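Local coordinates for SusD superfamily protein (Bacteroides thetaiotaomicron VPI-5482, PDB 3HDX), which is a SusD homologue that probably binds polysaccharide at the outer membrane of this gut bacterium, supporting its carbohydrate uptake, at residues A232-I237 with T361-I366; A376-T381 with N407-L412. All coordinates share one frame; numbering follows the deposited sequence.

Contact 1. Residues A232-I237 with T361-I366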
# COMPACT_ATOMS: atom_id res chain seq x y z
N ALA A 232 10.49 -12.43 6.56
CA ALA A 232 9.06 -12.15 6.50
C ALA A 232 8.29 -13.42 6.86
O ALA A 232 8.60 -14.51 6.38
CB ALA A 232 8.64 -11.63 5.13
N LYS A 233 7.28 -13.24 7.69
CA LYS A 233 6.45 -14.33 8.21
C LYS A 233 4.98 -13.97 8.14
O LYS A 233 4.62 -12.82 7.86
CB LYS A 233 6.83 -14.57 9.69
CG LYS A 233 8.31 -14.93 9.91
CD LYS A 233 8.68 -15.06 11.37
CE LYS A 233 10.15 -15.45 11.54
NZ LYS A 233 10.50 -15.50 12.99
N TYR A 234 4.15 -14.96 8.41
CA TYR A 234 2.73 -14.73 8.65
C TYR A 234 2.62 -14.25 10.10
O TYR A 234 3.28 -14.77 11.02
CB TYR A 234 1.92 -16.00 8.42
CG TYR A 234 1.92 -16.43 6.96
CD1 TYR A 234 1.05 -15.86 6.03
CD2 TYR A 234 2.81 -17.41 6.49
CE1 TYR A 234 1.05 -16.25 4.71
CE2 TYR A 234 2.81 -17.82 5.16
CZ TYR A 234 1.90 -17.22 4.27
OH TYR A 234 1.95 -17.61 2.97
N THR A 235 1.76 -13.27 10.30
CA THR A 235 1.63 -12.58 11.58
C THR A 235 0.38 -13.06 12.33
O THR A 235 -0.71 -13.19 11.74
CB THR A 235 1.61 -11.04 11.35
OG1 THR A 235 2.78 -10.62 10.64
CG2 THR A 235 1.49 -10.26 12.66
N SER A 236 0.55 -13.36 13.61
CA SER A 236 -0.57 -13.72 14.46
C SER A 236 -1.46 -12.50 14.69
O SER A 236 -1.03 -11.33 14.54
CB SER A 236 -0.06 -14.22 15.82
OG SER A 236 0.50 -13.16 16.59
N ILE A 237 -2.70 -12.76 15.07
CA ILE A 237 -3.63 -11.64 15.32
C ILE A 237 -3.09 -10.69 16.42
O ILE A 237 -3.23 -9.47 16.28
CB ILE A 237 -5.08 -12.12 15.60
CG1 ILE A 237 -6.05 -10.92 15.58
CG2 ILE A 237 -5.15 -12.93 16.93
CD1 ILE A 237 -6.14 -10.16 14.22
N THR A 361 2.40 -3.95 1.91
CA THR A 361 2.19 -5.37 1.76
C THR A 361 2.94 -6.18 2.80
O THR A 361 3.88 -5.73 3.45
CB THR A 361 2.54 -5.86 0.33
OG1 THR A 361 2.06 -7.20 0.13
CG2 THR A 361 4.03 -5.77 0.02
N ARG A 362 2.46 -7.40 2.92
CA ARG A 362 2.90 -8.40 3.85
C ARG A 362 2.48 -9.76 3.29
O ARG A 362 1.70 -9.84 2.33
CB ARG A 362 2.32 -8.16 5.26
CG ARG A 362 0.79 -8.05 5.32
CD ARG A 362 0.40 -7.50 6.70
NE ARG A 362 -1.05 -7.30 6.88
CZ ARG A 362 -1.89 -8.21 7.34
NH1 ARG A 362 -1.51 -9.45 7.58
NH2 ARG A 362 -3.16 -7.89 7.51
N LEU A 363 2.96 -10.84 3.92
CA LEU A 363 2.72 -12.18 3.36
C LEU A 363 1.26 -12.54 3.13
O LEU A 363 0.92 -13.18 2.14
CB LEU A 363 3.43 -13.31 4.14
CG LEU A 363 4.88 -13.53 3.72
CD1 LEU A 363 5.58 -14.50 4.67
CD2 LEU A 363 5.02 -13.99 2.28
N GLU A 364 0.38 -12.07 4.01
CA GLU A 364 -1.05 -12.42 3.86
C GLU A 364 -1.63 -11.80 2.58
O GLU A 364 -2.46 -12.42 1.89
CB GLU A 364 -1.88 -11.99 5.09
CG GLU A 364 -1.57 -12.76 6.39
CD GLU A 364 -0.32 -12.34 7.13
OE1 GLU A 364 0.40 -11.41 6.67
OE2 GLU A 364 -0.09 -12.93 8.21
N ASP A 365 -1.23 -10.56 2.29
CA ASP A 365 -1.65 -9.88 1.05
C ASP A 365 -1.20 -10.69 -0.18
O ASP A 365 -2.01 -11.02 -1.04
CB ASP A 365 -1.11 -8.46 0.98
CG ASP A 365 -1.28 -7.83 -0.40
OD1 ASP A 365 -2.39 -7.96 -0.98
OD2 ASP A 365 -0.30 -7.23 -0.91
N ILE A 366 0.10 -11.00 -0.22
CA ILE A 366 0.68 -11.69 -1.36
C ILE A 366 0.09 -13.11 -1.52
O ILE A 366 -0.13 -13.56 -2.64
CB ILE A 366 2.22 -11.72 -1.27
CG1 ILE A 366 2.79 -10.27 -1.29
CG2 ILE A 366 2.83 -12.54 -2.41
CD1 ILE A 366 2.45 -9.41 -2.47
O HOH W 1 5.11 -10.74 5.75
O HOH W 2 2.69 -10.85 8.03
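Glu-364 OE1 is gripped twice: by Arg-362 NH1, 2.9 Å away in a salt bridge whose hydrogen bond is weak because it is bent (136°), and by a water 2.7 Å away that also bonds Lys-233 O and Thr-235 OG1, and so has other acceptors in reach. Glu-364 OE2 takes the backbone N-H of Thr-235 on its syn lone pair, nearly straight (165°), with N to OE2 2.8 Å; Arg-394 adds a long, weak ion pair. A bend at chi2 (78°) brings the carboxylate back to the loop, where its plane stands perpendicular to the Tyr-234 ring and OE2 lies by the ring's edge. Over one face of the Tyr-234 ring, offset toward the rim, sits Leu-363 CB, a CH-pi contact 4.1 Å from the centroid. The phenol OH is hydrogen-bonded to Thr-367, one helical turn on from Leu-363. Earlier in the loop, Leu-363 CD1 rests against Ala-232 O at 3.5 Å. A second water accepts from Leu-363 N at 2.8 Å and bonds Lys-233 O, joining the helix's first amide to the loop. Negative charge at a helix start is probably favoured by the helix dipole. The arrangement is a loop docked on a helix N-terminus, with Arg-362 as N-cap, within the largely helical SusD fold.

Contact 2. Residues A376-T381 with N407-L412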
# COMPACT_ATOMS: atom_id res chain seq x y z
N ALA A 376 -8.06 -16.59 -11.45
CA ALA A 376 -8.08 -15.91 -12.73
C ALA A 376 -7.56 -16.80 -13.88
O ALA A 376 -8.04 -16.73 -15.02
CB ALA A 376 -7.33 -14.57 -12.67
N LEU A 377 -6.59 -17.63 -13.54
CA LEU A 377 -5.97 -18.59 -14.46
C LEU A 377 -6.72 -19.92 -14.55
O LEU A 377 -6.22 -20.86 -15.16
CB LEU A 377 -4.53 -18.83 -13.99
CG LEU A 377 -3.57 -17.63 -14.03
CD1 LEU A 377 -2.32 -17.90 -13.20
CD2 LEU A 377 -3.25 -17.30 -15.46
N ASN A 378 -7.93 -19.99 -13.99
CA ASN A 378 -8.77 -21.20 -13.98
C ASN A 378 -8.07 -22.38 -13.28
O ASN A 378 -8.16 -23.54 -13.71
CB ASN A 378 -9.24 -21.53 -15.41
CG ASN A 378 -10.53 -22.37 -15.43
OD1 ASN A 378 -11.35 -22.33 -14.49
ND2 ASN A 378 -10.72 -23.11 -16.51
N ARG A 379 -7.38 -22.06 -12.18
CA ARG A 379 -6.69 -23.00 -11.30
C ARG A 379 -7.22 -22.84 -9.87
O ARG A 379 -6.50 -22.79 -8.91
CB ARG A 379 -5.18 -22.83 -11.43
CG ARG A 379 -4.70 -23.25 -12.82
CD ARG A 379 -3.29 -22.71 -13.12
NE ARG A 379 -2.34 -23.15 -12.13
CZ ARG A 379 -1.09 -22.68 -12.00
NH1 ARG A 379 -0.63 -21.73 -12.81
NH2 ARG A 379 -0.31 -23.13 -11.03
N SER A 380 -8.54 -22.81 -9.77
CA SER A 380 -9.23 -22.61 -8.48
C SER A 380 -8.91 -23.62 -7.40
O SER A 380 -8.81 -23.24 -6.26
CB SER A 380 -10.75 -22.53 -8.73
OG SER A 380 -10.99 -21.48 -9.61
N THR A 381 -8.72 -24.90 -7.76
CA THR A 381 -8.39 -25.91 -6.77
C THR A 381 -7.08 -25.54 -6.05
O THR A 381 -6.96 -25.67 -4.86
CB THR A 381 -8.33 -27.33 -7.41
OG1 THR A 381 -9.48 -27.51 -8.27
CG2 THR A 381 -8.30 -28.36 -6.34
N ASN A 407 -17.54 -25.98 -6.75
CA ASN A 407 -16.61 -25.87 -7.87
C ASN A 407 -16.87 -24.64 -8.76
O ASN A 407 -16.54 -24.63 -9.94
CB ASN A 407 -16.57 -27.19 -8.70
CG ASN A 407 -15.99 -28.38 -7.91
OD1 ASN A 407 -15.22 -28.22 -6.98
ND2 ASN A 407 -16.36 -29.59 -8.31
N ASN A 408 -17.41 -23.58 -8.16
CA ASN A 408 -17.76 -22.34 -8.87
C ASN A 408 -16.60 -21.35 -8.67
O ASN A 408 -16.40 -20.84 -7.56
CB ASN A 408 -19.09 -21.80 -8.40
CG ASN A 408 -19.55 -20.60 -9.19
OD1 ASN A 408 -18.82 -19.64 -9.33
ND2 ASN A 408 -20.79 -20.64 -9.70
N ARG A 409 -15.88 -21.09 -9.75
CA ARG A 409 -14.71 -20.17 -9.77
C ARG A 409 -15.08 -18.77 -9.25
O ARG A 409 -14.35 -18.21 -8.43
CB ARG A 409 -14.12 -20.07 -11.20
CG ARG A 409 -13.02 -19.03 -11.46
CD ARG A 409 -12.72 -18.95 -13.02
NE ARG A 409 -11.93 -17.78 -13.47
CZ ARG A 409 -12.40 -16.58 -13.85
NH1 ARG A 409 -13.71 -16.29 -13.88
NH2 ARG A 409 -11.54 -15.63 -14.24
N GLU A 410 -16.22 -18.25 -9.67
CA GLU A 410 -16.62 -16.90 -9.29
C GLU A 410 -16.98 -16.84 -7.79
O GLU A 410 -16.65 -15.86 -7.10
CB GLU A 410 -17.71 -16.38 -10.22
CG GLU A 410 -17.24 -16.14 -11.65
CD GLU A 410 -17.03 -17.42 -12.50
OE1 GLU A 410 -17.73 -18.45 -12.30
OE2 GLU A 410 -16.12 -17.41 -13.34
N SER A 411 -17.59 -17.91 -7.27
CA SER A 411 -17.93 -17.98 -5.83
C SER A 411 -16.63 -17.93 -5.02
O SER A 411 -16.57 -17.24 -3.98
CB SER A 411 -18.71 -19.25 -5.46
OG SER A 411 -19.99 -19.29 -6.07
N LEU A 412 -15.60 -18.67 -5.47
CA LEU A 412 -14.31 -18.67 -4.78
C LEU A 412 -13.62 -17.31 -4.90
O LEU A 412 -13.07 -16.80 -3.92
CB LEU A 412 -13.43 -19.83 -5.29
CG LEU A 412 -12.00 -19.90 -4.69
CD1 LEU A 412 -12.12 -20.00 -3.17
CD2 LEU A 412 -11.20 -21.09 -5.24
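Ser-380, which follows the Schellman motif ending helix 363-376 at Asn-378 (phi 60°), faces Arg-409 with CA atoms 6.1 Å apart. The CG of Arg-409 lies anti to the backbone N and the chain runs extended to NE, so the methylenes pass the turn: Arg-409 CG touches Ser-380 OG at 3.7 Å, while Asn-378 OD1 meets Arg-409 CD at 3.9 Å, crossing the chain at about a right angle. NE donates to Cys-375 O, which the Schellman motif also uses through Asn-378 N. Arg-409 NH1 forms a salt bridge with Glu-410 OE2 at 2.7 Å, in the guanidinium plane and on the anti lone pair, which helps fix the group's rotation. An alanine here would probably loosen the turn from the helix, since the NE bond to Cys-375 O, the salt bridge to Glu-410 and the contacts of CG and CD would go, with CB alone left beside Ser-380. Deeper in, Leu-412 CD2 packs on Ser-380 O at 3.4 Å. Asn-408 N-caps its helix: its OD1 takes Ser-411 N at 3.0 Å, the donor above the carbonyl plane. This is a helical hairpin whose first helix ends in a Schellman motif, packed against the start of helix 409-423, in keeping with the family's TPR clan.

In the fold
Helix 363-376 ties the two sites together: contact 1 holds its beginning and contact 2 its end, where the chain turns into helix 380-391. The centres lie 23 Å apart and the segments do not touch. Contact 1 is mostly buried, about 13 Å from the centre of the chain, and joins parts 124 residues apart through a carboxylate that takes a loop N-H, and two waters, with an aromatic face alongside. Contact 2, about 26 Å out and only partly buried, packs the turn after helix 363-376 on the start of helix 409-423 through an arginine's methylenes and a leucine methyl, with one arginine bond to the end of the former. Helix 380-391 also reaches both, since Met-389 and Ile-390 touch Tyr-234.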